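Local atomic coordinates of TRAP-T family transporter, DctP (Periplasmic binding) subunit (Sulfitobacter sp. NAS-14.1, PDB entry 4PF8), a protein that binds beta-D-galacturonate and probably delivers it, as the periplasmic solute-binding subunit, to a TRAP transporter. Residues H32-Y36 with N208-S214. Numbering follows the deposited sequence.
With GTR (beta-D-galactopyranuronic acid), chain D.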
loop_
_atom_site.group_PDB
_atom_site.type_symbol
_atom_site.label_atom_id
_atom_site.label_comp_id
_atom_site.label_asym_id
_atom_site.label_seq_id
_atom_site.Cartn_x
_atom_site.Cartn_y
_atom_site.Cartn_z
ATOM N N HIS A 32 -7.158 -3.193 -7.243
ATOM C CA HIS A 32 -7.759 -1.961 -7.742
ATOM C C HIS A 32 -8.662 -2.094 -8.937
ATOM O O HIS A 32 -8.649 -3.116 -9.625
ATOM C CB HIS A 32 -6.643 -0.999 -8.070
ATOM C CG HIS A 32 -5.946 -0.500 -6.861
ATOM N ND1 HIS A 32 -6.557 0.345 -5.960
ATOM C CD2 HIS A 32 -4.715 -0.751 -6.379
ATOM C CE1 HIS A 32 -5.709 0.612 -4.980
ATOM N NE2 HIS A 32 -4.594 -0.054 -5.206
ATOM N N VAL A 33 -9.476 -1.063 -9.173
ATOM C CA VAL A 33 -10.272 -0.978 -10.382
ATOM C C VAL A 33 -9.373 -0.982 -11.613
ATOM O O VAL A 33 -8.194 -0.676 -11.512
ATOM C CB VAL A 33 -11.178 0.260 -10.377
ATOM C CG1 VAL A 33 -12.139 0.180 -9.177
ATOM C CG2 VAL A 33 -10.342 1.540 -10.353
ATOM N N GLU A 34 -9.932 -1.352 -12.766
ATOM C CA GLU A 34 -9.139 -1.478 -13.976
ATOM C C GLU A 34 -8.452 -0.168 -14.347
ATOM O O GLU A 34 -7.302 -0.180 -14.804
ATOM C CB GLU A 34 -10.016 -1.960 -15.144
ATOM C CG GLU A 34 -9.214 -2.309 -16.385
ATOM C CD GLU A 34 -10.014 -3.078 -17.428
ATOM O OE1 GLU A 34 -11.203 -3.376 -17.184
ATOM O OE2 GLU A 34 -9.442 -3.374 -18.500
ATOM N N ASP A 35 -9.159 0.953 -14.215
ATOM C CA ASP A 35 -8.563 2.232 -14.589
ATOM C C ASP A 35 -7.892 2.866 -13.362
ATOM O O ASP A 35 -8.484 3.674 -12.640
ATOM C CB ASP A 35 -9.591 3.184 -15.195
ATOM C CG ASP A 35 -8.939 4.446 -15.753
ATOM O OD1 ASP A 35 -7.688 4.503 -15.800
ATOM O OD2 ASP A 35 -9.671 5.383 -16.129
ATOM N N TYR A 36 -6.641 2.483 -13.140
ATOM C CA TYR A 36 -5.891 2.861 -11.930
ATOM C C TYR A 36 -4.403 2.648 -12.269
ATOM O O TYR A 36 -4.071 1.754 -13.035
ATOM C CB TYR A 36 -6.315 1.977 -10.753
ATOM C CG TYR A 36 -5.927 2.517 -9.395
ATOM C CD1 TYR A 36 -6.699 3.493 -8.785
ATOM C CD2 TYR A 36 -4.825 2.034 -8.716
ATOM C CE1 TYR A 36 -6.360 3.995 -7.536
ATOM C CE2 TYR A 36 -4.470 2.536 -7.462
ATOM C CZ TYR A 36 -5.254 3.520 -6.878
ATOM O OH TYR A 36 -4.916 3.996 -5.612
ATOM N N ASN A 208 -4.777 7.111 0.312
ATOM C CA ASN A 208 -4.299 8.109 -0.631
ATOM C C ASN A 208 -5.454 8.592 -1.510
ATOM O O ASN A 208 -6.567 8.043 -1.481
ATOM C CB ASN A 208 -3.139 7.522 -1.464
ATOM C CG ASN A 208 -3.540 6.238 -2.204
ATOM O OD1 ASN A 208 -4.598 6.188 -2.825
ATOM N ND2 ASN A 208 -2.679 5.214 -2.166
ATOM N N PRO A 209 -5.226 9.695 -2.241
ATOM C CA PRO A 209 -6.378 10.274 -2.933
ATOM C C PRO A 209 -6.948 9.371 -4.041
ATOM O O PRO A 209 -8.168 9.240 -4.146
ATOM C CB PRO A 209 -5.827 11.612 -3.457
ATOM C CG PRO A 209 -4.743 11.955 -2.450
ATOM C CD PRO A 209 -4.100 10.639 -2.139
ATOM N N PRO A 210 -6.099 8.697 -4.823
ATOM C CA PRO A 210 -6.708 7.826 -5.840
ATOM C C PRO A 210 -7.551 6.665 -5.282
ATOM O O PRO A 210 -8.557 6.278 -5.874
ATOM C CB PRO A 210 -5.491 7.312 -6.611
ATOM C CG PRO A 210 -4.476 8.428 -6.472
ATOM C CD PRO A 210 -4.646 8.834 -5.028
ATOM N N SER A 211 -7.145 6.115 -4.154
ATOM C CA SER A 211 -7.938 5.052 -3.516
ATOM C C SER A 211 -9.257 5.583 -2.985
ATOM O O SER A 211 -10.287 4.981 -3.167
ATOM C CB SER A 211 -7.156 4.397 -2.376
ATOM O OG SER A 211 -6.125 3.545 -2.864
ATOM N N TYR A 212 -9.194 6.718 -2.303
ATOM C CA TYR A 212 -10.375 7.385 -1.732
ATOM C C TYR A 212 -11.383 7.736 -2.819
ATOM O O TYR A 212 -12.597 7.606 -2.624
ATOM C CB TYR A 212 -9.865 8.625 -0.989
ATOM C CG TYR A 212 -10.870 9.587 -0.426
ATOM C CD1 TYR A 212 -11.880 9.178 0.421
ATOM C CD2 TYR A 212 -10.735 10.948 -0.670
ATOM C CE1 TYR A 212 -12.760 10.087 0.953
ATOM C CE2 TYR A 212 -11.616 11.864 -0.143
ATOM C CZ TYR A 212 -12.591 11.439 0.681
ATOM O OH TYR A 212 -13.449 12.390 1.187
ATOM N N GLU A 213 -10.875 8.181 -3.966
ATOM C CA GLU A 213 -11.704 8.540 -5.112
ATOM C C GLU A 213 -12.215 7.334 -5.907
ATOM O O GLU A 213 -13.418 7.232 -6.164
ATOM C CB GLU A 213 -10.902 9.468 -6.043
ATOM C CG GLU A 213 -11.647 9.903 -7.286
ATOM C CD GLU A 213 -11.304 9.035 -8.471
ATOM O OE1 GLU A 213 -10.091 8.792 -8.693
ATOM O OE2 GLU A 213 -12.239 8.591 -9.165
ATOM N N SER A 214 -11.317 6.424 -6.297
ATOM C CA SER A 214 -11.664 5.363 -7.245
ATOM C C SER A 214 -12.686 4.388 -6.681
ATOM O O SER A 214 -13.424 3.757 -7.431
ATOM C CB SER A 214 -10.414 4.614 -7.713
ATOM O OG SER A 214 -9.771 3.931 -6.673
HETATM C C1 GTR D . -4.446 1.120 -1.029
HETATM C C2 GTR D . -3.474 0.088 -1.494
HETATM C C3 GTR D . -4.216 -1.235 -1.568
HETATM C C4 GTR D . -4.778 -1.629 -0.209
HETATM C C5 GTR D . -5.676 -0.475 0.226
HETATM C C6 GTR D . -6.219 -0.723 1.628
HETATM O O1 GTR D . -3.777 2.411 -0.873
HETATM O O2 GTR D . -3.024 0.472 -2.822
HETATM O O3 GTR D . -3.237 -2.235 -1.924
HETATM O O4 GTR D . -3.674 -1.769 0.703
HETATM O O5 GTR D . -4.964 0.780 0.220
HETATM O O6A GTR D . -6.403 0.308 2.328
HETATM O O6B GTR D . -6.576 -1.882 1.943
HETATM O O HOH W 1 -9.175 1.018 -6.836
HETATM O O HOH W 2 -2.916 2.975 -4.127
#
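The loop 32-36 runs beside the short helix 209-214, His32 and Ser211 standing 8.2 Å apart between CA atoms and Val33 and Ser214 7.2 Å. Tyr36 has CG anti to the backbone N (chi1 -163°), which carries the ring out to the helix, where it crosses Pro210 at about a right angle, CE1 3.6 Å from Pro210 CB. Its OH lies 3.0 Å from Ser211 OG, a hydroxyl with several acceptors near it. Over one face of the His32 ring, Tyr36 CE2 sits 3.2 Å above its centre; the imidazole turns its edge to the sugar, NE2 donating to GTR O2 (2.9 Å, 146° at the hydrogen). Water 1 ties His32 ND1 and Val33 N to Ser214 OG, which itself donates to Pro210 O. Water 2 joins Tyr36 OH, Asn208 ND2 and GTR O2; ND2 also reaches Ala143 O. Asn208 OD1 caps the helix by accepting from Ser211 N. With an alanine at Tyr36, one face of the imidazole would probably lose its cover, and Pro210 CB, Ser211 OG and water 2 a neighbour. His32, Asn208 and Ser211 thus line one side of the galacturonate pocket of this family 7 solute-binding protein, Tyr36 meeting the sugar through water 2 and water 1 bracing loop against helix.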